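Local structure of solute binding protein MsmE (Bacillus subtilis subsp. subtilis str. 168, 4R6H) at residues A[405-408]-A[409-412]; A[228-231]-A[232-236]; A[356-359]-A[360-363]; A[381-384]-A[385-388]. The protein binds melibiose, raffinose and stachyose as the solute-binding component of the ABC transporter MelEDC-MsmX, which imports these sugars. One frame throughout, in Å; residues are numbered along the deposited sequence. Where two conformers were deposited one is given.

Interaction 1: residues A[405-408]-A[409-412]; sequences SQKL and GREY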
ATOM      1  N   SER A 405     -21.256   6.335  -8.920  1.00 25.93           N
ATOM      2  CA  SER A 405     -21.652   5.599  -7.737  1.00 29.19           C
ATOM      3  C   SER A 405     -22.620   4.487  -8.096  1.00 23.15           C
ATOM      4  O   SER A 405     -22.586   3.427  -7.507  1.00 27.63           O
ATOM      5  CB  SER A 405     -22.233   6.540  -6.688  1.00 29.35           C
ATOM      6  OG  SER A 405     -21.173   7.372  -6.233  1.00 25.14           O
ATOM      7  N   GLN A 406     -23.433   4.694  -9.123  1.00 30.95           N
ATOM      8  CA  GLN A 406     -24.346   3.638  -9.516  1.00 30.78           C
ATOM      9  C   GLN A 406     -23.594   2.454 -10.130  1.00 31.60           C
ATOM     10  O   GLN A 406     -23.852   1.286  -9.787  1.00 29.30           O
ATOM     11  CB  GLN A 406     -25.400   4.198 -10.452  1.00 35.24           C
ATOM     12  CG  GLN A 406     -26.303   5.175  -9.712  1.00 49.02           C
ATOM     13  CD  GLN A 406     -27.419   5.704 -10.577  1.00 94.63           C
ATOM     14  OE1 GLN A 406     -28.596   5.572 -10.244  1.00118.67           O
ATOM     15  NE2 GLN A 406     -27.055   6.306 -11.700  1.00 52.18           N
ATOM     16  N   LYS A 407     -22.631   2.752 -10.993  1.00 31.26           N
ATOM     17  CA  LYS A 407     -21.758   1.698 -11.527  1.00 26.53           C
ATOM     18  C   LYS A 407     -20.977   0.952 -10.459  1.00 26.46           C
ATOM     19  O   LYS A 407     -20.840  -0.281 -10.485  1.00 22.62           O
ATOM     20  CB  LYS A 407     -20.814   2.317 -12.529  1.00 23.45           C
ATOM     21  CG  LYS A 407     -19.759   1.374 -13.110  1.00 31.28           C
ATOM     22  CD  LYS A 407     -20.324   0.523 -14.240  1.00 58.41           C
ATOM     23  CE  LYS A 407     -19.306  -0.468 -14.805  1.00 67.19           C
ATOM     24  NZ  LYS A 407     -18.067   0.182 -15.323  1.00 80.91           N
ATOM     25  N   LEU A 408     -20.430   1.683  -9.488  1.00 21.68           N
ATOM     26  CA  LEU A 408     -19.708   1.020  -8.451  1.00 21.71           C
ATOM     27  C   LEU A 408     -20.579   0.015  -7.696  1.00 23.36           C
ATOM     28  O   LEU A 408     -20.109  -1.040  -7.342  1.00 24.00           O
ATOM     29  CB  LEU A 408     -19.038   2.013  -7.485  1.00 23.15           C
ATOM     30  CG  LEU A 408     -17.895   2.789  -8.159  1.00 23.21           C
ATOM     31  CD1 LEU A 408     -17.593   4.024  -7.295  1.00 25.39           C
ATOM     32  CD2 LEU A 408     -16.631   1.982  -8.361  1.00 28.70           C
ATOM     33  N   GLY A 409     -21.818   0.423  -7.380  1.00 24.55           N
ATOM     34  CA  GLY A 409     -22.744  -0.425  -6.641  1.00 25.26           C
ATOM     35  C   GLY A 409     -23.046  -1.696  -7.413  1.00 28.75           C
ATOM     36  O   GLY A 409     -23.122  -2.770  -6.846  1.00 27.64           O
ATOM     37  N   ARG A 410     -23.223  -1.544  -8.714  1.00 25.01           N
ATOM     38  CA  ARG A 410     -23.511  -2.710  -9.561  1.00 26.47           C
ATOM     39  C   ARG A 410     -22.326  -3.678  -9.570  1.00 27.99           C
ATOM     40  O   ARG A 410     -22.499  -4.880  -9.409  1.00 27.88           O
ATOM     41  CB  ARG A 410     -23.836  -2.273 -10.997  1.00 30.74           C
ATOM     42  CG  ARG A 410     -25.174  -1.575 -11.173  1.00 32.29           C
ATOM     43  CD  ARG A 410     -25.566  -1.438 -12.645  1.00 35.81           C
ATOM     44  NE  ARG A 410     -24.724  -0.512 -13.417  1.00 35.43           N
ATOM     45  CZ  ARG A 410     -24.897   0.819 -13.498  1.00 39.91           C
ATOM     46  NH1 ARG A 410     -25.867   1.446 -12.841  1.00 45.78           N
ATOM     47  NH2 ARG A 410     -24.076   1.544 -14.238  1.00 39.38           N
ATOM     48  N   GLU A 411     -21.110  -3.161  -9.748  1.00 24.20           N
ATOM     49  CA  GLU A 411     -19.925  -4.015  -9.724  1.00 25.68           C
ATOM     50  C   GLU A 411     -19.665  -4.667  -8.360  1.00 27.87           C
ATOM     51  O   GLU A 411     -19.235  -5.817  -8.268  1.00 27.48           O
ATOM     52  CB  GLU A 411     -18.708  -3.157 -10.078  1.00 25.30           C
ATOM     53  CG  GLU A 411     -18.683  -2.646 -11.499  1.00 26.20           C
ATOM     54  CD  GLU A 411     -18.210  -3.701 -12.486  1.00 48.58           C
ATOM     55  OE1 GLU A 411     -17.918  -4.847 -12.069  1.00 43.29           O
ATOM     56  OE2 GLU A 411     -18.119  -3.378 -13.680  1.00 47.19           O
ATOM     57  N   TYR A 412     -19.885  -3.914  -7.282  1.00 23.07           N
ATOM     58  CA  TYR A 412     -19.785  -4.438  -5.941  1.00 23.96           C
ATOM     59  C   TYR A 412     -20.711  -5.635  -5.759  1.00 25.52           C
ATOM     60  O   TYR A 412     -20.275  -6.686  -5.296  1.00 28.74           O
ATOM     61  CB  TYR A 412     -20.112  -3.296  -4.992  1.00 24.03           C
ATOM     62  CG  TYR A 412     -20.310  -3.553  -3.534  1.00 23.21           C
ATOM     63  CD1 TYR A 412     -19.237  -3.663  -2.636  1.00 21.16           C
ATOM     64  CD2 TYR A 412     -21.607  -3.597  -3.013  1.00 27.69           C
ATOM     65  CE1 TYR A 412     -19.456  -3.826  -1.286  1.00 27.59           C
ATOM     66  CE2 TYR A 412     -21.838  -3.756  -1.662  1.00 27.59           C
ATOM     67  CZ  TYR A 412     -20.770  -3.869  -0.796  1.00 25.53           C
ATOM     68  OH  TYR A 412     -21.017  -4.024   0.548  1.00 27.66           O
TER

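Interaction 2: residues A[228-231]-A[232-236]; sequences FTYL and SEILK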
ATOM      1  N   PHE A 228     -20.373   7.229  -1.350  1.00 19.90           N
ATOM      2  CA  PHE A 228     -19.070   7.259  -1.994  1.00 21.23           C
ATOM      3  C   PHE A 228     -18.987   8.448  -2.961  1.00 19.58           C
ATOM      4  O   PHE A 228     -17.890   8.816  -3.391  1.00 22.46           O
ATOM      5  CB  PHE A 228     -18.845   5.963  -2.774  1.00 21.37           C
ATOM      6  CG  PHE A 228     -17.389   5.596  -2.990  1.00 20.61           C
ATOM      7  CD1 PHE A 228     -16.713   4.943  -1.994  1.00 24.67           C
ATOM      8  CD2 PHE A 228     -16.735   5.854  -4.202  1.00 21.51           C
ATOM      9  CE1 PHE A 228     -15.401   4.552  -2.171  1.00 26.19           C
ATOM     10  CE2 PHE A 228     -15.407   5.475  -4.371  1.00 23.41           C
ATOM     11  CZ  PHE A 228     -14.755   4.829  -3.359  1.00 23.99           C
ATOM     12  N   THR A 229     -20.125   9.036  -3.352  1.00 17.75           N
ATOM     13  CA  THR A 229     -20.131  10.043  -4.403  1.00 18.90           C
ATOM     14  C   THR A 229     -19.253  11.245  -4.126  1.00 17.58           C
ATOM     15  O   THR A 229     -18.680  11.852  -5.055  1.00 18.46           O
ATOM     16  CB  THR A 229     -21.601  10.515  -4.671  1.00 20.24           C
ATOM     17  OG1 THR A 229     -22.414   9.356  -4.916  1.00 20.52           O
ATOM     18  CG2 THR A 229     -21.707  11.459  -5.809  1.00 23.47           C
ATOM     19  N   TYR A 230     -19.180  11.557  -2.839  1.00 18.63           N
ATOM     20  CA  TYR A 230     -18.273  12.632  -2.393  1.00 19.62           C
ATOM     21  C   TYR A 230     -16.883  12.593  -3.028  1.00 17.57           C
ATOM     22  O   TYR A 230     -16.380  13.614  -3.508  1.00 20.10           O
ATOM     23  CB  TYR A 230     -18.152  12.581  -0.870  1.00 19.14           C
ATOM     24  CG  TYR A 230     -17.168  13.543  -0.282  1.00 18.59           C
ATOM     25  CD1 TYR A 230     -17.508  14.853  -0.039  1.00 22.81           C
ATOM     26  CD2 TYR A 230     -15.882  13.131   0.085  1.00 20.52           C
ATOM     27  CE1 TYR A 230     -16.603  15.747   0.545  1.00 25.61           C
ATOM     28  CE2 TYR A 230     -14.986  14.036   0.655  1.00 21.34           C
ATOM     29  CZ  TYR A 230     -15.344  15.308   0.892  1.00 23.17           C
ATOM     30  OH  TYR A 230     -14.415  16.168   1.441  1.00 23.91           O
ATOM     31  N   LEU A 231     -16.290  11.399  -3.088  1.00 19.33           N
ATOM     32  CA  LEU A 231     -14.948  11.337  -3.669  1.00 17.38           C
ATOM     33  C   LEU A 231     -14.882  11.642  -5.162  1.00 18.65           C
ATOM     34  O   LEU A 231     -13.902  12.221  -5.673  1.00 19.86           O
ATOM     35  CB  LEU A 231     -14.296   9.974  -3.398  1.00 18.78           C
ATOM     36  CG  LEU A 231     -14.111   9.657  -1.910  1.00 21.68           C
ATOM     37  CD1 LEU A 231     -13.640   8.226  -1.766  1.00 25.83           C
ATOM     38  CD2 LEU A 231     -13.190  10.645  -1.258  1.00 22.68           C
ATOM     39  N   SER A 232     -15.946  11.275  -5.868  1.00 19.18           N
ATOM     40  CA  SER A 232     -16.007  11.618  -7.272  1.00 18.86           C
ATOM     41  C   SER A 232     -16.249  13.140  -7.503  1.00 17.40           C
ATOM     42  O   SER A 232     -15.706  13.733  -8.448  1.00 19.68           O
ATOM     43  CB  SER A 232     -17.104  10.812  -7.956  1.00 20.18           C
ATOM     44  OG  SER A 232     -16.727   9.422  -8.037  1.00 20.05           O
ATOM     45  N   GLU A 233     -17.069  13.711  -6.627  1.00 18.55           N
ATOM     46  CA  GLU A 233     -17.302  15.158  -6.660  1.00 21.68           C
ATOM     47  C   GLU A 233     -16.012  15.935  -6.420  1.00 19.40           C
ATOM     48  O   GLU A 233     -15.720  16.891  -7.150  1.00 19.95           O
ATOM     49  CB  GLU A 233     -18.401  15.570  -5.701  1.00 20.30           C
ATOM     50  CG  GLU A 233     -19.762  15.147  -6.239  1.00 26.91           C
ATOM     51  CD  GLU A 233     -20.832  15.259  -5.217  1.00 33.35           C
ATOM     52  OE1 GLU A 233     -20.600  14.848  -4.074  1.00 41.32           O
ATOM     53  OE2 GLU A 233     -21.888  15.777  -5.562  1.00 40.85           O
ATOM     54  N   ILE A 234     -15.240  15.505  -5.432  1.00 18.98           N
ATOM     55  CA  ILE A 234     -13.974  16.165  -5.150  1.00 19.57           C
ATOM     56  C   ILE A 234     -13.034  16.070  -6.358  1.00 20.07           C
ATOM     57  O   ILE A 234     -12.411  17.031  -6.793  1.00 18.92           O
ATOM     58  CB  ILE A 234     -13.317  15.575  -3.901  1.00 19.06           C
ATOM     59  CG1 ILE A 234     -14.090  15.920  -2.616  1.00 21.21           C
ATOM     60  CG2 ILE A 234     -11.879  16.115  -3.817  1.00 20.47           C
ATOM     61  CD1 ILE A 234     -14.260  17.422  -2.359  1.00 22.63           C
ATOM     62  N   LEU A 235     -12.952  14.884  -6.962  1.00 17.70           N
ATOM     63  CA  LEU A 235     -12.073  14.703  -8.124  1.00 19.62           C
ATOM     64  C   LEU A 235     -12.509  15.588  -9.301  1.00 17.71           C
ATOM     65  O   LEU A 235     -11.706  16.197  -9.958  1.00 19.04           O
ATOM     66  CB  LEU A 235     -12.002  13.216  -8.523  1.00 20.21           C
ATOM     67  CG  LEU A 235     -10.939  12.825  -9.560  1.00 23.77           C
ATOM     68  CD1 LEU A 235      -9.567  13.310  -9.125  1.00 23.95           C
ATOM     69  CD2 LEU A 235     -10.977  11.305  -9.811  1.00 22.77           C
ATOM     70  N   LYS A 236     -13.815  15.692  -9.504  1.00 18.09           N
ATOM     71  CA  LYS A 236     -14.367  16.531 -10.542  1.00 20.45           C
ATOM     72  C   LYS A 236     -14.135  18.015 -10.249  1.00 17.97           C
ATOM     73  O   LYS A 236     -13.792  18.732 -11.187  1.00 20.06           O
ATOM     74  CB  LYS A 236     -15.860  16.230 -10.742  1.00 20.29           C
ATOM     75  CG  LYS A 236     -16.428  16.943 -11.989  1.00 22.86           C
ATOM     76  CD  LYS A 236     -15.843  16.311 -13.251  1.00 33.96           C
ATOM     77  CE  LYS A 236     -16.422  16.930 -14.509  1.00 52.96           C
ATOM     78  NZ  LYS A 236     -15.871  16.251 -15.705  1.00 43.01           N
TER
HETATM   79  O   HOH W   1     -18.099   7.915  -6.374  0.50 20.40           O

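Interaction 3: residues A[356-359]-A[360-363]; sequences IFYA and NDYE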
ATOM      1  N   ILE A 356      15.870   4.606   5.794  1.00 15.47           N
ATOM      2  CA  ILE A 356      15.150   4.841   4.555  1.00 16.45           C
ATOM      3  C   ILE A 356      14.953   6.349   4.349  1.00 18.17           C
ATOM      4  O   ILE A 356      15.011   7.156   5.320  1.00 18.20           O
ATOM      5  CB  ILE A 356      13.781   4.085   4.525  1.00 16.20           C
ATOM      6  CG1 ILE A 356      12.837   4.624   5.626  1.00 18.02           C
ATOM      7  CG2 ILE A 356      14.011   2.578   4.690  1.00 18.47           C
ATOM      8  CD1 ILE A 356      11.454   4.022   5.629  1.00 19.83           C
ATOM      9  N   PHE A 357      14.630   6.714   3.119  1.00 16.67           N
ATOM     10  CA  PHE A 357      14.551   8.122   2.748  1.00 16.78           C
ATOM     11  C   PHE A 357      13.519   8.907   3.565  1.00 17.95           C
ATOM     12  O   PHE A 357      13.804  10.046   4.023  1.00 19.80           O
ATOM     13  CB  PHE A 357      14.316   8.277   1.243  1.00 15.43           C
ATOM     14  CG  PHE A 357      14.358   9.699   0.799  1.00 17.30           C
ATOM     15  CD1 PHE A 357      13.214  10.458   0.772  1.00 18.74           C
ATOM     16  CD2 PHE A 357      15.553  10.259   0.401  1.00 22.05           C
ATOM     17  CE1 PHE A 357      13.277  11.779   0.346  1.00 21.30           C
ATOM     18  CE2 PHE A 357      15.598  11.591  -0.026  1.00 20.33           C
ATOM     19  CZ  PHE A 357      14.458  12.322  -0.062  1.00 21.54           C
ATOM     20  N   TYR A 358      12.354   8.306   3.800  1.00 17.67           N
ATOM     21  CA  TYR A 358      11.305   9.010   4.532  1.00 17.53           C
ATOM     22  C   TYR A 358      11.328   8.770   6.034  1.00 18.15           C
ATOM     23  O   TYR A 358      10.357   9.067   6.754  1.00 18.97           O
ATOM     24  CB  TYR A 358       9.924   8.638   3.995  1.00 18.24           C
ATOM     25  CG  TYR A 358       9.678   9.082   2.571  1.00 16.70           C
ATOM     26  CD1 TYR A 358       9.884  10.393   2.150  1.00 17.71           C
ATOM     27  CD2 TYR A 358       9.169   8.185   1.674  1.00 17.28           C
ATOM     28  CE1 TYR A 358       9.602  10.764   0.830  1.00 18.92           C
ATOM     29  CE2 TYR A 358       8.883   8.546   0.371  1.00 17.37           C
ATOM     30  CZ  TYR A 358       9.104   9.849  -0.023  1.00 18.14           C
ATOM     31  OH  TYR A 358       8.823  10.248  -1.355  1.00 20.93           O
ATOM     32  N   ALA A 359      12.445   8.255   6.568  1.00 17.47           N
ATOM     33  CA  ALA A 359      12.488   7.983   7.990  1.00 18.54           C
ATOM     34  C   ALA A 359      12.156   9.201   8.881  1.00 18.23           C
ATOM     35  O   ALA A 359      11.455   9.048   9.897  1.00 19.46           O
ATOM     36  CB  ALA A 359      13.872   7.440   8.381  1.00 21.11           C
ATOM     37  N   ASN A 360      12.661  10.371   8.436  0.50 18.86           N
ATOM     38  CA  ASN A 360      12.436  11.691   9.094  0.50 22.92           C
ATOM     39  C   ASN A 360      10.939  11.946   9.294  0.50 20.74           C
ATOM     40  O   ASN A 360      10.444  12.201  10.396  0.50 20.76           O
ATOM     41  CB  ASN A 360      13.143  12.857   8.316  0.50 21.16           C
ATOM     42  CG  ASN A 360      12.557  13.171   6.923  0.50 19.29           C
ATOM     43  OD1 ASN A 360      12.278  12.266   6.083  0.50 20.59           O
ATOM     44  ND2 ASN A 360      12.396  14.494   6.648  0.50 29.25           N
ATOM     45  N   ASP A 361      10.218  11.808   8.204  1.00 18.14           N
ATOM     46  CA  ASP A 361       8.767  12.059   8.191  1.00 15.37           C
ATOM     47  C   ASP A 361       8.006  11.021   8.965  1.00 17.67           C
ATOM     48  O   ASP A 361       7.040  11.333   9.652  1.00 18.24           O
ATOM     49  CB  ASP A 361       8.248  12.074   6.754  1.00 18.16           C
ATOM     50  CG  ASP A 361       8.654  13.338   5.998  1.00 24.53           C
ATOM     51  OD1 ASP A 361       8.761  14.438   6.622  1.00 24.59           O
ATOM     52  OD2 ASP A 361       8.832  13.270   4.785  1.00 19.82           O
ATOM     53  N   TYR A 362       8.402   9.754   8.889  1.00 16.45           N
ATOM     54  CA  TYR A 362       7.714   8.762   9.723  1.00 18.11           C
ATOM     55  C   TYR A 362       7.917   9.017  11.250  1.00 17.72           C
ATOM     56  O   TYR A 362       7.010   8.742  12.018  1.00 19.25           O
ATOM     57  CB  TYR A 362       8.052   7.327   9.330  1.00 16.90           C
ATOM     58  CG  TYR A 362       7.465   6.909   7.981  1.00 17.76           C
ATOM     59  CD1 TYR A 362       6.112   7.117   7.693  1.00 17.62           C
ATOM     60  CD2 TYR A 362       8.214   6.204   7.062  1.00 17.20           C
ATOM     61  CE1 TYR A 362       5.562   6.699   6.497  1.00 16.78           C
ATOM     62  CE2 TYR A 362       7.678   5.801   5.866  1.00 16.33           C
ATOM     63  CZ  TYR A 362       6.358   6.010   5.587  1.00 17.91           C
ATOM     64  OH  TYR A 362       5.805   5.571   4.406  1.00 17.22           O
ATOM     65  N   GLU A 363       9.077   9.538  11.639  1.00 19.24           N
ATOM     66  CA  GLU A 363       9.289   9.906  13.031  0.50 21.71           C
ATOM     67  C   GLU A 363       8.427  11.138  13.402  1.00 18.43           C
ATOM     68  O   GLU A 363       7.841  11.200  14.483  1.00 20.22           O
ATOM     69  CB  GLU A 363      10.764  10.189  13.254  0.50 22.42           C
ATOM     70  CG  GLU A 363      11.143  10.308  14.713  0.50 21.28           C
ATOM     71  CD  GLU A 363      12.418   9.557  15.049  0.50 22.72           C
ATOM     72  OE1 GLU A 363      12.732   8.521  14.402  0.50 32.15           O
ATOM     73  OE2 GLU A 363      13.113  10.008  15.976  0.50 30.52           O
TER
HETATM   74  O   HOH W   2      14.663  10.747   6.545  1.00 24.07           O
HETATM   75  O   HOH W   3      13.308  12.705   3.529  1.00 37.51           O

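Interaction 4: residues A[381-384]-A[385-388]; sequences NGMW and DVLG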
ATOM      1  N   ASN A 381     -12.876  -8.791  -4.224  1.00 30.49           N
ATOM      2  CA  ASN A 381     -11.763  -8.826  -5.127  1.00 28.01           C
ATOM      3  C   ASN A 381     -12.209  -8.468  -6.530  1.00 26.59           C
ATOM      4  O   ASN A 381     -13.234  -8.970  -7.015  1.00 30.55           O
ATOM      5  CB  ASN A 381     -11.153 -10.241  -5.095  1.00 37.03           C
ATOM      6  CG  ASN A 381      -9.845 -10.338  -5.850  1.00 49.46           C
ATOM      7  OD1 ASN A 381      -9.072  -9.383  -5.931  1.00 41.91           O
ATOM      8  ND2 ASN A 381      -9.579 -11.517  -6.382  1.00 39.17           N
ATOM      9  N   GLY A 382     -11.448  -7.580  -7.185  1.00 26.59           N
ATOM     10  CA  GLY A 382     -11.802  -7.065  -8.482  1.00 25.76           C
ATOM     11  C   GLY A 382     -12.169  -5.582  -8.467  1.00 24.89           C
ATOM     12  O   GLY A 382     -12.215  -4.961  -9.508  1.00 24.34           O
ATOM     13  N   MET A 383     -12.440  -5.022  -7.291  1.00 22.82           N
ATOM     14  CA  MET A 383     -12.922  -3.619  -7.235  1.00 22.51           C
ATOM     15  C   MET A 383     -11.811  -2.589  -7.492  1.00 22.11           C
ATOM     16  O   MET A 383     -12.086  -1.472  -7.896  1.00 21.57           O
ATOM     17  CB  MET A 383     -13.626  -3.323  -5.909  1.00 24.12           C
ATOM     18  CG  MET A 383     -15.027  -3.893  -5.817  1.00 25.81           C
ATOM     19  SD  MET A 383     -16.243  -3.198  -6.957  1.00 25.76           S
ATOM     20  CE  MET A 383     -16.543  -1.577  -6.192  1.00 22.96           C
ATOM     21  N   TRP A 384     -10.553  -2.969  -7.296  1.00 22.83           N
ATOM     22  CA  TRP A 384      -9.431  -2.061  -7.593  1.00 19.90           C
ATOM     23  C   TRP A 384      -9.460  -1.587  -9.023  1.00 20.20           C
ATOM     24  O   TRP A 384      -9.359  -0.406  -9.314  1.00 20.67           O
ATOM     25  CB  TRP A 384      -8.097  -2.725  -7.260  1.00 22.17           C
ATOM     26  CG  TRP A 384      -6.890  -1.976  -7.708  1.00 25.68           C
ATOM     27  CD1 TRP A 384      -6.144  -2.187  -8.856  1.00 28.21           C
ATOM     28  CD2 TRP A 384      -6.283  -0.861  -7.043  1.00 20.20           C
ATOM     29  NE1 TRP A 384      -5.084  -1.302  -8.903  1.00 27.09           N
ATOM     30  CE2 TRP A 384      -5.130  -0.494  -7.798  1.00 21.10           C
ATOM     31  CE3 TRP A 384      -6.527  -0.212  -5.837  1.00 20.21           C
ATOM     32  CZ2 TRP A 384      -4.284   0.559  -7.408  1.00 22.23           C
ATOM     33  CZ3 TRP A 384      -5.697   0.806  -5.447  1.00 20.88           C
ATOM     34  CH2 TRP A 384      -4.574   1.182  -6.230  1.00 22.52           C
ATOM     35  N   ASP A 385      -9.630  -2.528  -9.952  1.00 23.59           N
ATOM     36  CA  ASP A 385      -9.669  -2.164 -11.353  0.50 24.07           C
ATOM     37  C   ASP A 385     -10.889  -1.282 -11.673  1.00 20.25           C
ATOM     38  O   ASP A 385     -10.784  -0.378 -12.467  1.00 23.88           O
ATOM     39  CB  ASP A 385      -9.640  -3.415 -12.244  0.50 28.87           C
ATOM     40  CG  ASP A 385      -8.222  -3.969 -12.469  0.50 37.06           C
ATOM     41  OD1 ASP A 385      -7.213  -3.275 -12.220  0.50 28.31           O
ATOM     42  OD2 ASP A 385      -8.119  -5.120 -12.924  0.50 43.20           O
ATOM     43  N   VAL A 386     -12.019  -1.566 -11.032  1.00 24.46           N
ATOM     44  CA  VAL A 386     -13.236  -0.810 -11.250  1.00 21.01           C
ATOM     45  C   VAL A 386     -13.042   0.632 -10.750  1.00 19.86           C
ATOM     46  O   VAL A 386     -13.414   1.574 -11.417  1.00 21.74           O
ATOM     47  CB  VAL A 386     -14.420  -1.425 -10.508  1.00 24.33           C
ATOM     48  CG1 VAL A 386     -15.665  -0.576 -10.731  1.00 31.75           C
ATOM     49  CG2 VAL A 386     -14.683  -2.844 -11.017  1.00 30.34           C
ATOM     50  N   LEU A 387     -12.404   0.810  -9.588  1.00 18.49           N
ATOM     51  CA  LEU A 387     -12.127   2.192  -9.087  1.00 19.82           C
ATOM     52  C   LEU A 387     -11.260   2.976 -10.093  1.00 21.13           C
ATOM     53  O   LEU A 387     -11.460   4.149 -10.332  1.00 19.24           O
ATOM     54  CB  LEU A 387     -11.457   2.122  -7.704  1.00 16.98           C
ATOM     55  CG  LEU A 387     -12.320   1.589  -6.555  1.00 22.45           C
ATOM     56  CD1 LEU A 387     -11.431   1.340  -5.348  1.00 23.31           C
ATOM     57  CD2 LEU A 387     -13.482   2.512  -6.222  1.00 23.33           C
ATOM     58  N   GLY A 388     -10.259   2.299 -10.652  1.00 19.73           N
ATOM     59  CA  GLY A 388      -9.398   2.931 -11.636  1.00 19.50           C
ATOM     60  C   GLY A 388     -10.159   3.338 -12.886  1.00 20.90           C
ATOM     61  O   GLY A 388     -10.032   4.481 -13.351  1.00 23.60           O
TER

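Interaction 1: residues A[405-408]-A[409-412]
K407 sets CG anti to its backbone N (chi1 176°), whereas E411, one turn on, holds CG beside the backbone N (chi1 -67°); with further bends in both chains, the two side chains run alongside each other, pointing the same way. Their closest meeting is aliphatic on the lysine side, K407 CE lying 3.3 Å from E411 OE2. The ammonium is farther off, K407 NZ making a long salt bridge to E411 OE2 at 3.9 Å. The other carboxylate oxygen, OE1, is engaged by R414 in a second salt bridge, so the acid serves a basic residue on each oxygen. With an alanine in place of E411, K407 would probably be left to swing without its anionic mate and R414 would lose this carboxylate. R410 bends at chi3 and folds back over the preceding turn, one face of its guanidinium above K407 CA and Q406 O. Within that group NH2 comes 3.6 Å from K407 CA, and NH1 3.7 Å from Q406 CB. Q406 and R410 lie on the exposed side of helix 401-420, whose buried side carries L408 onto V386, L387 and V390 of helix 383-395. Y412, also buried, bonds to L218 O through its OH and meets W225 edge-to-face. Four successive backbone bonds join each residue to the fourth one along. The straightest, E411 N to K407 O, spans 3.0 Å at 172°, and Y412 N lies 2.9 Å from L408 O.

Interaction 2: residues A[228-231]-A[232-236]
S232 OG is gripped twice: by a water 2.6 Å away, water 1, and by the hydroxyl of Y198. That water also donates a weak bond to F228 O, 3.1 Å away, and so bridges the opening turn, where F228 O and S232 N stand 4.0 Å apart. F228 O in addition accepts from L231 N. From the next residue on, the regular helical pattern holds, with E233 N bonded to T229 O and I234 N to Y230 O, both at 2.9 Å. Y230 and I234 form a CH-pi contact, I234 CG1 sitting over one ring face, 3.9 Å from the centroid of the Y230 ring and 17° off its normal. Y230 has CG anti to the backbone N (chi1 175°), which turns one ring face to the isoleucine one turn later. On another side of the helix, T229 CG2 meets E233 CD at 3.9 Å, while T229 OG1 bonds to S405 OG and S226 O. This part of helix 229-240 packs against several others: L231 faces F201 of helix 192-206, I234 reaches I167 of helix 163-177, and S232 packs on I404 of helix 401-420 and L394 of helix 383-395.

Interaction 3: residues A[356-359]-A[360-363]
I356 to A359 make a type I turn, A359 N bonded to I356 O at 3.1 Å, that runs directly into helix 359-364 with Y358 at the N-cap position and Y358 O accepting the amide of Y362 at 3.0 Å (N-H...O 167°). Y362 sets CG beside its backbone N (chi1 -70°), which returns the ring toward the turn. I356 CD1 comes in at its edge, 4.2 Å from Y362 CD2, and Y358 CB lies 4.1 Å from Y362 CE2. D361 OD2 passes 4.0 Å from Y358 CD1 but is held by R149, through a salt bridge, and by I289 N. Y362 OH bonds to K142 O, and its ring also takes a cation-pi contact from K142 and an edge-to-face one from W303. A serine in place of Y362 is likely to leave K142 O without this hydroxyl and K142 without the ring it rests against, and to open a gap beside I356 and W303. Water 2 spans the helix entry, donating to F357 O and accepting from N360 N, each at 2.8 Å, which supplies an amide of the first turn with an acceptor. The short helix sits against strand 287-291 through Y358 and Y362, with F357 and Y358 touching helix 274-281.

Interaction 4: residues A[381-384]-A[385-388]
V386 CB rests on the preceding turn, 3.5 Å from M383 O, and from there its two methyls part. CG2 turns back toward the helix start, where it lies 3.6 Å from G382 O and, more loosely, 4.4 Å from M383 SD. CG1, anti to the backbone N (chi1 178°), leaves the turn altogether and packs on E411 of helix 401-420. M383 itself bends its chain toward that helix, touching L415, and also meets W225. M383 O accepts L387 N at 2.9 Å, and L387 CG lies 3.4 Å from the same oxygen. G388 N follows with a bond to W384 O of 3.1 Å. W384 carries its indole, CG anti to the backbone N, to S192, A195 and D199 of helix 192-206, while L387 reaches A195 of that helix as well as F228. G382 takes the N-cap position with phi at 112° and psi at -16°, a conformation in which a CB would collide with the carbonyl oxygen of N381. The arrangement is that of the first turn of a partly buried helix entered through a glycine, here helix 383-395, packed against helices 192-206 and 401-420 in an alpha/beta lobe of the kind found in bacterial solute-binding proteins.

Overall arrangement
From the N terminus the order is interaction 2, interaction 3, interaction 4 and interaction 1. Each is a local contact along one continuous stretch, so none closes a long loop, and they follow in series without nesting or crossing. Interactions 1, 2 and 4 nevertheless meet in space: F228 touches both L408 and L387, joining the starts of helices 229-240 and 383-395 to helix 401-420, which follows 383-395 in the chain. Interaction 3 stands apart, on the opposite side of the chain's centre from interactions 1 and 4. Its nearest atoms are about 15 Å from interaction 4 and about 26 Å from interaction 1, and it ties helix 359-364 to the mixed sheet instead.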